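Local coordinates for protein voltage-sensor containing phosphatase (Ciona intestinalis, PDB 3V0D) that probably dephosphorylates phosphoinositide lipids under the control of a voltage sensor, through a tensin-type phosphatase domain joined to a PTEN-like C2 domain, at residues Pro289-Phe294 / Ile311-Lys316. The protein carries 1 engineered substitution. Sequence-based numbering, arbitrary orientation.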
loop_
_atom_site.group_PDB
_atom_site.type_symbol
_atom_site.label_atom_id
_atom_site.label_comp_id
_atom_site.label_asym_id
_atom_site.label_seq_id
_atom_site.Cartn_x
_atom_site.Cartn_y
_atom_site.Cartn_z
ATOM N N PRO A 289 -13.405 -6.468 6.647
ATOM C CA PRO A 289 -13.034 -5.847 7.923
ATOM C C PRO A 289 -11.553 -5.535 8.066
ATOM O O PRO A 289 -11.236 -4.430 8.475
ATOM C CB PRO A 289 -13.520 -6.858 8.962
ATOM C CG PRO A 289 -14.729 -7.490 8.290
ATOM C CD PRO A 289 -14.295 -7.639 6.845
ATOM N N PHE A 290 -10.637 -6.462 7.747
ATOM C CA PHE A 290 -9.217 -6.152 7.901
ATOM C C PHE A 290 -8.382 -7.044 7.006
ATOM O O PHE A 290 -8.802 -8.154 6.671
ATOM C CB PHE A 290 -8.764 -6.213 9.378
ATOM C CG PHE A 290 -9.040 -7.517 10.096
ATOM C CD1 PHE A 290 -8.064 -8.494 10.213
ATOM C CD2 PHE A 290 -10.260 -7.721 10.753
ATOM C CE1 PHE A 290 -8.296 -9.685 10.914
ATOM C CE2 PHE A 290 -10.509 -8.901 11.422
ATOM C CZ PHE A 290 -9.534 -9.874 11.524
ATOM N N TYR A 291 -7.224 -6.529 6.601
ATOM C CA TYR A 291 -6.370 -7.238 5.629
ATOM C C TYR A 291 -4.956 -6.727 5.782
ATOM O O TYR A 291 -4.721 -5.710 6.460
ATOM C CB TYR A 291 -6.887 -7.068 4.188
ATOM C CG TYR A 291 -6.849 -5.641 3.640
ATOM C CD1 TYR A 291 -5.889 -5.269 2.683
ATOM C CD2 TYR A 291 -7.744 -4.650 4.085
ATOM C CE1 TYR A 291 -5.832 -4.000 2.179
ATOM C CE2 TYR A 291 -7.692 -3.370 3.590
ATOM C CZ TYR A 291 -6.712 -3.033 2.647
ATOM O OH TYR A 291 -6.701 -1.733 2.196
ATOM N N PHE A 292 -3.993 -7.379 5.124
ATOM C CA PHE A 292 -2.626 -6.873 5.109
ATOM C C PHE A 292 -1.833 -7.563 4.010
ATOM O O PHE A 292 -2.181 -8.658 3.568
ATOM C CB PHE A 292 -1.923 -7.037 6.485
ATOM C CG PHE A 292 -1.890 -8.433 6.987
ATOM C CD1 PHE A 292 -0.884 -9.325 6.599
ATOM C CD2 PHE A 292 -2.844 -8.848 7.917
ATOM C CE1 PHE A 292 -0.844 -10.609 7.125
ATOM C CE2 PHE A 292 -2.794 -10.128 8.458
ATOM C CZ PHE A 292 -1.824 -11.008 8.048
ATOM N N TRP A 293 -0.705 -6.942 3.662
ATOM C CA TRP A 293 0.302 -7.508 2.769
ATOM C C TRP A 293 1.597 -7.770 3.494
ATOM O O TRP A 293 1.999 -7.007 4.381
ATOM C CB TRP A 293 0.624 -6.541 1.648
ATOM C CG TRP A 293 -0.459 -6.293 0.664
ATOM C CD1 TRP A 293 -1.552 -5.468 0.778
ATOM C CD2 TRP A 293 -0.493 -6.793 -0.668
ATOM N NE1 TRP A 293 -2.258 -5.430 -0.404
ATOM C CE2 TRP A 293 -1.620 -6.243 -1.305
ATOM C CE3 TRP A 293 0.342 -7.656 -1.394
ATOM C CZ2 TRP A 293 -1.928 -6.505 -2.633
ATOM C CZ3 TRP A 293 0.037 -7.917 -2.711
ATOM C CH2 TRP A 293 -1.092 -7.338 -3.319
ATOM N N PHE A 294 2.318 -8.789 3.057
ATOM C CA PHE A 294 3.696 -8.987 3.464
ATOM C C PHE A 294 4.448 -9.664 2.324
ATOM O O PHE A 294 3.842 -10.232 1.420
ATOM C CB PHE A 294 3.804 -9.807 4.768
ATOM C CG PHE A 294 3.402 -11.241 4.604
ATOM C CD1 PHE A 294 4.362 -12.221 4.387
ATOM C CD2 PHE A 294 2.063 -11.621 4.593
ATOM C CE1 PHE A 294 4.001 -13.535 4.193
ATOM C CE2 PHE A 294 1.689 -12.951 4.385
ATOM C CZ PHE A 294 2.661 -13.911 4.190
ATOM N N ILE A 311 -2.118 -3.210 10.649
ATOM C CA ILE A 311 -3.103 -3.964 9.865
ATOM C C ILE A 311 -4.007 -2.967 9.131
ATOM O O ILE A 311 -4.374 -1.937 9.702
ATOM C CB ILE A 311 -3.932 -4.878 10.802
ATOM C CG1 ILE A 311 -3.017 -5.839 11.550
ATOM C CG2 ILE A 311 -5.009 -5.655 10.011
ATOM C CD1 ILE A 311 -3.670 -6.547 12.757
ATOM N N ASP A 312 -4.349 -3.268 7.877
ATOM C CA ASP A 312 -5.156 -2.359 7.085
ATOM C C ASP A 312 -6.607 -2.457 7.498
ATOM O O ASP A 312 -7.270 -3.492 7.370
ATOM C CB ASP A 312 -5.004 -2.650 5.586
ATOM C CG ASP A 312 -3.553 -2.560 5.112
ATOM O OD1 ASP A 312 -3.186 -3.310 4.193
ATOM O OD2 ASP A 312 -2.818 -1.694 5.638
ATOM N N ASN A 313 -7.082 -1.295 7.962
ATOM C CA ASN A 313 -8.441 -0.922 8.404
ATOM C C ASN A 313 -8.446 -0.659 9.922
ATOM O O ASN A 313 -8.850 0.424 10.353
ATOM C CB ASN A 313 -9.586 -1.843 7.949
ATOM C CG ASN A 313 -9.779 -1.825 6.433
ATOM O OD1 ASN A 313 -9.396 -0.868 5.746
ATOM N ND2 ASN A 313 -10.431 -2.862 5.922
ATOM N N PRO A 314 -7.933 -1.597 10.752
ATOM C CA PRO A 314 -7.768 -1.294 12.179
ATOM C C PRO A 314 -6.742 -0.180 12.411
ATOM O O PRO A 314 -6.727 0.399 13.499
ATOM C CB PRO A 314 -7.249 -2.617 12.760
ATOM C CG PRO A 314 -7.756 -3.678 11.817
ATOM C CD PRO A 314 -7.563 -2.997 10.466
ATOM N N HIS A 315 -5.931 0.149 11.407
ATOM C CA HIS A 315 -4.977 1.258 11.516
ATOM C C HIS A 315 -5.679 2.606 11.704
ATOM O O HIS A 315 -5.046 3.544 12.194
ATOM C CB HIS A 315 -4.015 1.278 10.318
ATOM C CG HIS A 315 -4.607 1.827 9.061
ATOM N ND1 HIS A 315 -5.540 1.138 8.312
ATOM C CD2 HIS A 315 -4.369 2.988 8.397
ATOM C CE1 HIS A 315 -5.871 1.870 7.260
ATOM N NE2 HIS A 315 -5.168 2.993 7.281
ATOM N N LYS A 316 -6.960 2.713 11.352
ATOM C CA LYS A 316 -7.721 3.957 11.511
ATOM C C LYS A 316 -8.357 4.022 12.893
ATOM O O LYS A 316 -9.104 3.119 13.290
ATOM C CB LYS A 316 -8.788 4.092 10.426
ATOM C CG LYS A 316 -8.222 4.255 9.020
ATOM C CD LYS A 316 -9.316 4.745 8.066
ATOM C CE LYS A 316 -8.783 5.078 6.689
ATOM N NZ LYS A 316 -9.926 5.553 5.863
#
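Tyr291 and Asp312 form a single antiparallel, hydrogen-bonded bridge: Tyr291 N donates to Asp312 O at 3.1 Å, and Asp312 N returns a bond to Tyr291 O at 2.8 Å. Through it the loop at 311-316 lies against strand 290-295, an outermost strand of its sheet in the C2 domain. Tyr291 leaves the strand alongside the loop, its CG set between the backbone N and the carbonyl carbon (chi1 65°), and its ring ends close beside Asp312. Asp312 CB sits over one ring face in a CH-pi contact, 3.5 Å from the centroid and offset toward the rim. The Asp312 carboxylate is turned 59° from the ring, with OD1 3.4 Å from Tyr291 CE1. At the ring edge Asn313 ND2 lies in plane, its amide steeply inclined to the ring; the same ND2 bonds to Pro289 O at 3.1 Å, approaching from above the carbonyl plane. On the Phe290 side of the strand, Pro314 CD packs on Phe290 CB at 3.6 Å, while Ile311 CG2 reaches that CB and, more distantly, the edge of the Phe292 ring. Asn313 N bonds to His315 ND1 in the plane of the imidazole, within the type I turn from Asn313 to Lys316. The polar ends reach further: Asn313 OD1 accepts from Tyr285 N, Tyr291 OH bonds to His95 O in the phosphatase domain, and Asp312 OD1 to Ser177 OG at helix 176-191. This buried contact thus splits its chemistry, apolar on the Phe290 and Phe292 side, polar around Tyr291, where strand and loop together help join the C2 and phosphatase domains.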